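Local coordinates for protein ArCE4A (Arthrobacter sp. AW19M34-1, PDB 5LFZ) that is a marine bacterial carbohydrate esterase of family CE4, which probably removes acetyl groups from N-acetylated polysaccharides with the help of a bound metal ion, at residues 44-49 with 185-190; 99-104 with 132-137; 148-153 with 157-162. All blocks are in the same frame, centred on the assembly; numbering follows the deposited sequence.

Contact 1 (44-49 with 185-190); sequences DELSEQ and QLVSKL
The carboxamide of Q49 has V187 over one of its faces: CG1 of V187 stands 3.2 Å from Q49 OE1, almost straight above that oxygen, and V187 CB follows at 3.5 Å from the same OE1. S188 lies beyond the end of the amide and is displaced toward the other face, with its OG 3.3 Å from Q49 OE1. Those two oxygens are neighbours rather than bonded partners, because S188 OG and Q49 NE2 both hydrogen-bond to the carbonyl of P184, one turn back on the same helix. The amide plane is thereby held against helix 177-192. Q49 is the first residue after helix 39-48, and its extended chain passes V187 in the opposite direction, bringing Q49 CB to 3.9 Å from V187 CG1. The two helices belong to the outer helical layer around the distorted β/α barrel of the NodB-type deacetylases, and V187 also touches L29 on strand 26-32. V187 CG1 lies anti to its own backbone N (chi1 174°), which turns it to the amide, while CG2 faces L46. There L46 CD2 and V187 CG2 make a looser apolar contact at 4.4 Å, and L46 packs further on V183, T51 and A53.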
loop_
_atom_site.group_PDB
_atom_site.type_symbol
_atom_site.label_atom_id
_atom_site.label_comp_id
_atom_site.label_asym_id
_atom_site.label_seq_id
_atom_site.Cartn_x
_atom_site.Cartn_y
_atom_site.Cartn_z
ATOM N N ASP A 44 -15.347 2.673 0.575
ATOM C CA ASP A 44 -16.730 2.221 0.572
ATOM C C ASP A 44 -16.829 0.833 -0.054
ATOM O O ASP A 44 -17.477 -0.056 0.496
ATOM C CB ASP A 44 -17.628 3.204 -0.186
ATOM C CG ASP A 44 -17.867 4.494 0.576
ATOM O OD1 ASP A 44 -17.575 4.553 1.791
ATOM O OD2 ASP A 44 -18.355 5.460 -0.045
ATOM N N GLU A 45 -16.180 0.649 -1.201
ATOM C CA GLU A 45 -16.231 -0.632 -1.902
ATOM C C GLU A 45 -15.561 -1.737 -1.091
ATOM O O GLU A 45 -16.078 -2.852 -1.005
ATOM C CB GLU A 45 -15.574 -0.525 -3.280
ATOM C CG GLU A 45 -16.263 0.434 -4.247
ATOM C CD GLU A 45 -17.694 0.035 -4.569
ATOM O OE1 GLU A 45 -18.023 -1.168 -4.474
ATOM O OE2 GLU A 45 -18.494 0.929 -4.921
ATOM N N LEU A 46 -14.412 -1.426 -0.499
ATOM C CA LEU A 46 -13.707 -2.387 0.337
ATOM C C LEU A 46 -14.564 -2.797 1.531
ATOM O O LEU A 46 -14.621 -3.974 1.888
ATOM C CB LEU A 46 -12.371 -1.809 0.804
ATOM C CG LEU A 46 -11.323 -1.728 -0.307
ATOM C CD1 LEU A 46 -10.124 -0.912 0.168
ATOM C CD2 LEU A 46 -10.893 -3.127 -0.734
ATOM N N SER A 47 -15.243 -1.820 2.123
ATOM C CA SER A 47 -16.155 -2.073 3.230
ATOM C C SER A 47 -17.289 -3.009 2.820
ATOM O O SER A 47 -17.638 -3.930 3.557
ATOM C CB SER A 47 -16.730 -0.757 3.755
ATOM O OG SER A 47 -17.695 -0.988 4.765
ATOM N N GLU A 48 -17.854 -2.775 1.640
ATOM C CA GLU A 48 -18.988 -3.564 1.167
ATOM C C GLU A 48 -18.644 -5.045 1.040
ATOM O O GLU A 48 -19.519 -5.902 1.155
ATOM C CB GLU A 48 -19.496 -3.016 -0.170
ATOM C CG GLU A 48 -20.348 -1.762 -0.018
ATOM C CD GLU A 48 -20.694 -1.111 -1.344
ATOM O OE1 GLU A 48 -20.572 0.129 -1.447
ATOM O OE2 GLU A 48 -21.093 -1.837 -2.281
ATOM N N GLN A 49 -17.371 -5.355 0.825
ATOM C CA GLN A 49 -16.970 -6.751 0.727
ATOM C C GLN A 49 -16.033 -7.167 1.855
ATOM O O GLN A 49 -15.284 -8.133 1.714
ATOM C CB GLN A 49 -16.325 -7.022 -0.628
ATOM C CG GLN A 49 -17.244 -6.696 -1.790
ATOM C CD GLN A 49 -16.740 -7.234 -3.105
ATOM O OE1 GLN A 49 -16.283 -8.375 -3.190
ATOM N NE2 GLN A 49 -16.819 -6.417 -4.145
ATOM N N GLN A 185 -14.930 -5.966 -8.546
ATOM C CA GLN A 185 -14.656 -7.165 -9.321
ATOM C C GLN A 185 -13.372 -7.871 -8.872
ATOM O O GLN A 185 -13.315 -9.104 -8.819
ATOM C CB GLN A 185 -14.571 -6.817 -10.809
ATOM C CG GLN A 185 -14.360 -8.017 -11.701
ATOM C CD GLN A 185 -14.275 -7.653 -13.173
ATOM O OE1 GLN A 185 -14.186 -8.528 -14.033
ATOM N NE2 GLN A 185 -14.298 -6.354 -13.469
ATOM N N LEU A 186 -12.343 -7.091 -8.559
ATOM C CA LEU A 186 -11.054 -7.661 -8.175
ATOM C C LEU A 186 -11.181 -8.489 -6.892
ATOM O O LEU A 186 -10.665 -9.606 -6.807
ATOM C CB LEU A 186 -10.008 -6.559 -7.999
ATOM C CG LEU A 186 -8.647 -7.092 -7.541
ATOM C CD1 LEU A 186 -8.175 -8.188 -8.481
ATOM C CD2 LEU A 186 -7.619 -5.984 -7.450
ATOM N N VAL A 187 -11.881 -7.944 -5.905
ATOM C CA VAL A 187 -12.094 -8.654 -4.649
ATOM C C VAL A 187 -12.896 -9.936 -4.878
ATOM O O VAL A 187 -12.527 -11.003 -4.387
ATOM C CB VAL A 187 -12.814 -7.767 -3.627
ATOM C CG1 VAL A 187 -13.163 -8.562 -2.378
ATOM C CG2 VAL A 187 -11.947 -6.576 -3.274
ATOM N N SER A 188 -13.988 -9.823 -5.628
ATOM C CA SER A 188 -14.832 -10.979 -5.925
ATOM C C SER A 188 -14.030 -12.099 -6.571
ATOM O O SER A 188 -14.123 -13.257 -6.165
ATOM C CB SER A 188 -15.990 -10.586 -6.843
ATOM O OG SER A 188 -16.884 -9.710 -6.179
ATOM N N LYS A 189 -13.235 -11.748 -7.575
ATOM C CA LYS A 189 -12.461 -12.749 -8.295
ATOM C C LYS A 189 -11.324 -13.337 -7.462
ATOM O O LYS A 189 -11.041 -14.529 -7.564
ATOM C CB LYS A 189 -11.913 -12.162 -9.597
ATOM C CG LYS A 189 -12.967 -12.094 -10.704
ATOM C CD LYS A 189 -12.421 -11.487 -11.980
ATOM C CE LYS A 189 -13.474 -11.480 -13.076
ATOM N NZ LYS A 189 -13.813 -12.854 -13.531
ATOM N N LEU A 190 -10.675 -12.523 -6.632
ATOM C CA LEU A 190 -9.615 -13.056 -5.779
ATOM C C LEU A 190 -10.202 -14.008 -4.736
ATOM O O LEU A 190 -9.631 -15.064 -4.455
ATOM C CB LEU A 190 -8.831 -11.923 -5.102
ATOM C CG LEU A 190 -7.871 -11.170 -6.032
ATOM C CD1 LEU A 190 -7.337 -9.927 -5.342
ATOM C CD2 LEU A 190 -6.730 -12.078 -6.494
#

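Contact 2 (99-104 with 132-137)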
loop_
_atom_site.group_PDB
_atom_site.type_symbol
_atom_site.label_atom_id
_atom_site.label_comp_id
_atom_site.label_asym_id
_atom_site.label_seq_id
_atom_site.Cartn_x
_atom_site.Cartn_y
_atom_site.Cartn_z
ATOM N N HIS A 99 13.854 14.103 5.678
ATOM C CA HIS A 99 12.668 14.927 5.471
ATOM C C HIS A 99 11.503 14.106 4.927
ATOM O O HIS A 99 10.396 14.181 5.445
ATOM C CB HIS A 99 12.970 16.086 4.522
ATOM C CG HIS A 99 13.960 17.068 5.066
ATOM N ND1 HIS A 99 14.139 17.269 6.418
ATOM C CD2 HIS A 99 14.821 17.908 4.445
ATOM C CE1 HIS A 99 15.071 18.186 6.607
ATOM N NE2 HIS A 99 15.500 18.591 5.424
ATOM N N GLU A 100 11.755 13.322 3.883
ATOM C CA GLU A 100 10.704 12.519 3.265
ATOM C C GLU A 100 10.045 11.572 4.264
ATOM O O GLU A 100 8.826 11.416 4.272
ATOM C CB GLU A 100 11.263 11.718 2.091
ATOM C CG GLU A 100 11.720 12.562 0.909
ATOM C CD GLU A 100 10.588 13.345 0.276
ATOM O OE1 GLU A 100 9.424 12.906 0.373
ATOM O OE2 GLU A 100 10.868 14.403 -0.328
ATOM N N VAL A 101 10.853 10.935 5.101
ATOM C CA VAL A 101 10.322 10.040 6.121
ATOM C C VAL A 101 9.586 10.816 7.217
ATOM O O VAL A 101 8.409 10.567 7.499
ATOM C CB VAL A 101 11.445 9.197 6.762
ATOM C CG1 VAL A 101 10.929 8.454 7.987
ATOM C CG2 VAL A 101 12.034 8.227 5.736
ATOM N N GLN A 102 10.286 11.764 7.827
ATOM C CA GLN A 102 9.766 12.457 9.000
ATOM C C GLN A 102 8.578 13.362 8.706
ATOM O O GLN A 102 7.663 13.454 9.521
ATOM C CB GLN A 102 10.872 13.267 9.662
ATOM C CG GLN A 102 11.973 12.408 10.240
ATOM C CD GLN A 102 13.061 13.230 10.877
ATOM O OE1 GLN A 102 12.882 14.422 11.131
ATOM N NE2 GLN A 102 14.202 12.602 11.140
ATOM N N TRP A 103 8.576 14.023 7.551
ATOM C CA TRP A 103 7.441 14.877 7.201
ATOM C C TRP A 103 6.187 14.045 6.971
ATOM O O TRP A 103 5.083 14.486 7.276
ATOM C CB TRP A 103 7.731 15.714 5.954
ATOM C CG TRP A 103 8.807 16.730 6.123
ATOM C CD1 TRP A 103 9.380 17.136 7.292
ATOM C CD2 TRP A 103 9.447 17.474 5.082
ATOM N NE1 TRP A 103 10.338 18.091 7.042
ATOM C CE2 TRP A 103 10.398 18.315 5.692
ATOM C CE3 TRP A 103 9.307 17.510 3.691
ATOM C CZ2 TRP A 103 11.204 19.183 4.960
ATOM C CZ3 TRP A 103 10.109 18.373 2.966
ATOM C CH2 TRP A 103 11.044 19.197 3.601
ATOM N N THR A 104 6.363 12.843 6.438
ATOM C CA THR A 104 5.226 11.973 6.154
ATOM C C THR A 104 4.668 11.419 7.453
ATOM O O THR A 104 3.449 11.375 7.649
ATOM C CB THR A 104 5.613 10.821 5.209
ATOM O OG1 THR A 104 6.190 11.368 4.020
ATOM C CG2 THR A 104 4.384 9.977 4.835
ATOM N N ARG A 132 19.147 1.944 4.754
ATOM C CA ARG A 132 19.600 1.909 6.141
ATOM C C ARG A 132 19.094 3.116 6.937
ATOM O O ARG A 132 19.094 3.105 8.170
ATOM C CB ARG A 132 21.126 1.845 6.190
ATOM C CG ARG A 132 21.794 3.146 5.804
ATOM C CD ARG A 132 23.221 2.928 5.351
ATOM N NE ARG A 132 23.865 4.197 5.030
ATOM C CZ ARG A 132 24.571 4.905 5.903
ATOM N NH1 ARG A 132 24.725 4.457 7.140
ATOM N NH2 ARG A 132 25.125 6.055 5.541
ATOM N N LEU A 133 18.654 4.150 6.225
ATOM C CA LEU A 133 18.144 5.365 6.853
ATOM C C LEU A 133 16.640 5.306 7.104
ATOM O O LEU A 133 16.066 6.214 7.704
ATOM C CB LEU A 133 18.468 6.580 5.984
ATOM C CG LEU A 133 19.947 6.840 5.717
ATOM C CD1 LEU A 133 20.120 8.086 4.861
ATOM C CD2 LEU A 133 20.696 6.971 7.039
ATOM N N ILE A 134 16.002 4.240 6.643
ATOM C CA ILE A 134 14.552 4.125 6.753
ATOM C C ILE A 134 14.185 3.202 7.907
ATOM O O ILE A 134 14.578 2.035 7.929
ATOM C CB ILE A 134 13.946 3.622 5.435
ATOM C CG1 ILE A 134 14.164 4.673 4.342
ATOM C CG2 ILE A 134 12.461 3.327 5.591
ATOM C CD1 ILE A 134 14.091 4.126 2.958
ATOM N N PRO A 135 13.421 3.726 8.876
ATOM C CA PRO A 135 13.156 3.043 10.145
ATOM C C PRO A 135 12.073 1.970 10.050
ATOM O O PRO A 135 11.623 1.467 11.079
ATOM C CB PRO A 135 12.708 4.186 11.056
ATOM C CG PRO A 135 12.012 5.124 10.133
ATOM C CD PRO A 135 12.735 5.030 8.803
ATOM N N TYR A 136 11.670 1.634 8.825
ATOM C CA TYR A 136 10.597 0.673 8.572
ATOM C C TYR A 136 11.037 -0.341 7.523
ATOM O O TYR A 136 11.924 -0.056 6.723
ATOM C CB TYR A 136 9.322 1.388 8.084
ATOM C CG TYR A 136 8.942 2.613 8.886
ATOM C CD1 TYR A 136 8.658 2.513 10.238
ATOM C CD2 TYR A 136 8.863 3.870 8.290
ATOM C CE1 TYR A 136 8.315 3.621 10.982
ATOM C CE2 TYR A 136 8.514 4.994 9.033
ATOM C CZ TYR A 136 8.241 4.859 10.381
ATOM O OH TYR A 136 7.903 5.948 11.161
ATOM N N PRO A 137 10.422 -1.534 7.522
ATOM C CA PRO A 137 10.649 -2.420 6.379
ATOM C C PRO A 137 10.239 -1.729 5.082
ATOM O O PRO A 137 9.261 -0.981 5.074
ATOM C CB PRO A 137 9.739 -3.618 6.668
ATOM C CG PRO A 137 9.510 -3.577 8.159
ATOM C CD PRO A 137 9.502 -2.124 8.508
#
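Where the loop between helix 128-131 and strand 138-139 passes helix 94-112 in this NodB-type deacetylase fold, V101 meets I134, P135 and Y136. The contact is wholly apolar and carried on the helix by that one valine. Its CG1 comes within 4.0 Å of P135 CD and 4.1 Å of P135 CG, so it meets the CG-CD side of the pyrrolidine ring. With V101 CG1 anti to the backbone N (chi1 170°), this methyl also reaches the tyrosine obliquely, 4.3 Å from Y136 CE2. The other methyl turns to the isoleucine, V101 CG2 lying 4.4 Å from I134 CG1. P135 and Y136 are themselves packed together: P135 CG sits 3.6 Å above the plane of the Y136 ring, over its centre, so the valine meets an already assembled pair. The hydroxyl of Y136 hydrogen-bonds to OD2 of D105, one turn beyond V101, and this adds a polar tie to the same helix. Next to V101 on the helix, E100 OE1 accepts from N of both F84 and D85, in the loop between the nickel ligands H82 and H86. Toward the start of helix 94-112, L133 packs on A94 and I97, while Y136 makes a backbone hydrogen bond with A212 just before strand 138-139 begins.

Contact 3 (148-153 with 157-162); sequences WKHHDP and VRIALE
V157 N donates to P153 O at 3.1 Å, an almost straight bond (N-H...O 163°) that closes the first turn of helix 153-163. The donor is tilted 23° from the plane of the carbonyl. V157 CG2, beside its own backbone N, lies against the same oxygen, 3.3 Å from P153 O. This is a helix start with D152 as N-cap: D152 OD1 accepts from K155 N, and D152 O pairs with the hydroxyl of T156. The preceding short helix 147-150 ends at H150, and H151 follows with positive phi (50°), turning the chain into the cap. The imidazole of H150 bridges the turn. D152 N donates to H150 ND1 at 3.0 Å, the nitrogen lying practically in the ring plane, and H150 NE2 bonds to the carbonyl of T145. With ND1 acting as acceptor, the proton is expected on NE2. Both ring nitrogens are thus engaged, which fixes the rotation of the ring beside K155 and T156. On the neighbouring turn of helix 153-163, I159 also packs on L146, and its terminal methyl approaches the imidazole obliquely, with I159 CD1 4.3 Å from H150 NE2.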
loop_
_atom_site.group_PDB
_atom_site.type_symbol
_atom_site.label_atom_id
_atom_site.label_comp_id
_atom_site.label_asym_id
_atom_site.label_seq_id
_atom_site.Cartn_x
_atom_site.Cartn_y
_atom_site.Cartn_z
ATOM N N TRP A 148 -1.109 2.456 -13.384
ATOM C CA TRP A 148 -0.491 3.769 -13.529
ATOM C C TRP A 148 -0.232 4.120 -14.997
ATOM O O TRP A 148 -0.048 5.291 -15.332
ATOM C CB TRP A 148 0.817 3.827 -12.728
ATOM C CG TRP A 148 1.779 2.737 -13.105
ATOM C CD1 TRP A 148 1.750 1.441 -12.684
ATOM C CD2 TRP A 148 2.914 2.850 -13.973
ATOM N NE1 TRP A 148 2.788 0.734 -13.243
ATOM C CE2 TRP A 148 3.519 1.577 -14.037
ATOM C CE3 TRP A 148 3.478 3.902 -14.700
ATOM C CZ2 TRP A 148 4.660 1.329 -14.799
ATOM C CZ3 TRP A 148 4.612 3.655 -15.458
ATOM C CH2 TRP A 148 5.189 2.378 -15.503
ATOM N N LYS A 149 -0.210 3.111 -15.866
ATOM C CA LYS A 149 -0.048 3.360 -17.298
ATOM C C LYS A 149 -1.363 3.328 -18.065
ATOM O O LYS A 149 -1.620 4.212 -18.884
ATOM C CB LYS A 149 0.912 2.355 -17.949
ATOM C CG LYS A 149 2.377 2.627 -17.700
ATOM N N HIS A 150 -2.188 2.311 -17.828
ATOM C CA HIS A 150 -3.354 2.122 -18.692
ATOM C C HIS A 150 -4.656 2.668 -18.113
ATOM O O HIS A 150 -5.604 2.898 -18.862
ATOM C CB HIS A 150 -3.527 0.638 -19.050
ATOM C CG HIS A 150 -3.551 -0.290 -17.871
ATOM N ND1 HIS A 150 -4.571 -0.294 -16.943
ATOM C CD2 HIS A 150 -2.698 -1.272 -17.496
ATOM C CE1 HIS A 150 -4.333 -1.224 -16.035
ATOM N NE2 HIS A 150 -3.205 -1.834 -16.349
ATOM N N HIS A 151 -4.700 2.873 -16.797
ATOM C CA HIS A 151 -5.891 3.404 -16.133
ATOM C C HIS A 151 -7.161 2.651 -16.516
ATOM O O HIS A 151 -8.223 3.254 -16.659
ATOM C CB HIS A 151 -6.078 4.890 -16.459
ATOM C CG HIS A 151 -4.861 5.724 -16.207
ATOM N ND1 HIS A 151 -4.548 6.224 -14.962
ATOM C CD2 HIS A 151 -3.887 6.157 -17.043
ATOM C CE1 HIS A 151 -3.428 6.923 -15.039
ATOM N NE2 HIS A 151 -3.008 6.899 -16.291
ATOM N N ASP A 152 -7.044 1.339 -16.690
ATOM C CA ASP A 152 -8.159 0.522 -17.150
ATOM C C ASP A 152 -8.564 -0.461 -16.066
ATOM O O ASP A 152 -7.764 -1.302 -15.660
ATOM C CB ASP A 152 -7.784 -0.221 -18.433
ATOM C CG ASP A 152 -8.940 -1.027 -19.000
ATOM O OD1 ASP A 152 -8.978 -2.257 -18.794
ATOM O OD2 ASP A 152 -9.816 -0.422 -19.643
ATOM N N PRO A 153 -9.814 -0.367 -15.595
ATOM C CA PRO A 153 -10.221 -1.204 -14.462
ATOM C C PRO A 153 -10.194 -2.699 -14.766
ATOM O O PRO A 153 -9.772 -3.476 -13.921
ATOM C CB PRO A 153 -11.646 -0.725 -14.161
ATOM C CG PRO A 153 -12.104 -0.030 -15.396
ATOM C CD PRO A 153 -10.878 0.554 -16.032
ATOM N N VAL A 157 -7.887 -5.699 -12.993
ATOM C CA VAL A 157 -8.415 -6.949 -12.461
ATOM C C VAL A 157 -7.725 -8.161 -13.087
ATOM O O VAL A 157 -7.316 -9.089 -12.383
ATOM C CB VAL A 157 -9.933 -7.054 -12.697
ATOM C CG1 VAL A 157 -10.434 -8.429 -12.330
ATOM C CG2 VAL A 157 -10.672 -5.976 -11.910
ATOM N N ARG A 158 -7.585 -8.145 -14.411
ATOM C CA ARG A 158 -7.028 -9.292 -15.125
ATOM C C ARG A 158 -5.611 -9.609 -14.660
ATOM O O ARG A 158 -5.304 -10.757 -14.334
ATOM C CB ARG A 158 -7.035 -9.055 -16.638
ATOM C CG ARG A 158 -6.524 -10.256 -17.433
ATOM C CD ARG A 158 -6.406 -9.955 -18.919
ATOM N NE ARG A 158 -5.461 -8.871 -19.187
ATOM C CZ ARG A 158 -5.544 -8.039 -20.223
ATOM N NH1 ARG A 158 -6.534 -8.160 -21.101
ATOM N NH2 ARG A 158 -4.639 -7.085 -20.385
ATOM N N ILE A 159 -4.754 -8.591 -14.625
ATOM C CA ILE A 159 -3.359 -8.779 -14.223
ATOM C C ILE A 159 -3.251 -9.187 -12.759
ATOM O O ILE A 159 -2.493 -10.094 -12.414
ATOM C CB ILE A 159 -2.523 -7.505 -14.478
ATOM C CG1 ILE A 159 -2.449 -7.228 -15.982
ATOM C CG2 ILE A 159 -1.112 -7.649 -13.899
ATOM C CD1 ILE A 159 -1.787 -5.917 -16.341
ATOM N N ALA A 160 -4.016 -8.529 -11.896
ATOM C CA ALA A 160 -4.009 -8.868 -10.479
ATOM C C ALA A 160 -4.442 -10.315 -10.261
ATOM O O ALA A 160 -3.799 -11.055 -9.522
ATOM C CB ALA A 160 -4.905 -7.922 -9.699
ATOM N N LEU A 161 -5.525 -10.719 -10.916
ATOM C CA LEU A 161 -6.065 -12.061 -10.731
ATOM C C LEU A 161 -5.122 -13.137 -11.256
ATOM O O LEU A 161 -4.856 -14.134 -10.578
ATOM C CB LEU A 161 -7.425 -12.193 -11.421
ATOM C CG LEU A 161 -8.082 -13.572 -11.326
ATOM C CD1 LEU A 161 -8.330 -13.945 -9.870
ATOM C CD2 LEU A 161 -9.371 -13.628 -12.138
ATOM N N GLU A 162 -4.614 -12.933 -12.465
ATOM C CA GLU A 162 -3.871 -13.978 -13.154
ATOM C C GLU A 162 -2.423 -14.102 -12.692
ATOM O O GLU A 162 -1.819 -15.160 -12.850
ATOM C CB GLU A 162 -3.904 -13.746 -14.666
ATOM C CG GLU A 162 -5.286 -13.866 -15.278
ATOM C CD GLU A 162 -5.262 -13.767 -16.793
ATOM O OE1 GLU A 162 -4.218 -13.366 -17.351
ATOM O OE2 GLU A 162 -6.289 -14.091 -17.422
#

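Contacts 1 and 3 are neighbours, with centres about 15 Å apart. Helices 177-192 and 153-163 pack directly on each other between them, where L186 CD1 lies 3.5 Å from A160 CB and K189 covers V157 and L161. Contact 2 lies on the opposite side of the chain's centre, about 31 Å from contact 1 and about 30 Å from contact 3, centre to centre. Along the chain contact 1 encloses the other two, and contact 2 closes before contact 3 opens. Contacts 1 and 3 thus join neighbouring helices on one flank of the NodB fold, while contact 2 ties a loop to a helix on the other; its I134 side chain, about 14 Å from the nickel, is not part of the metal site.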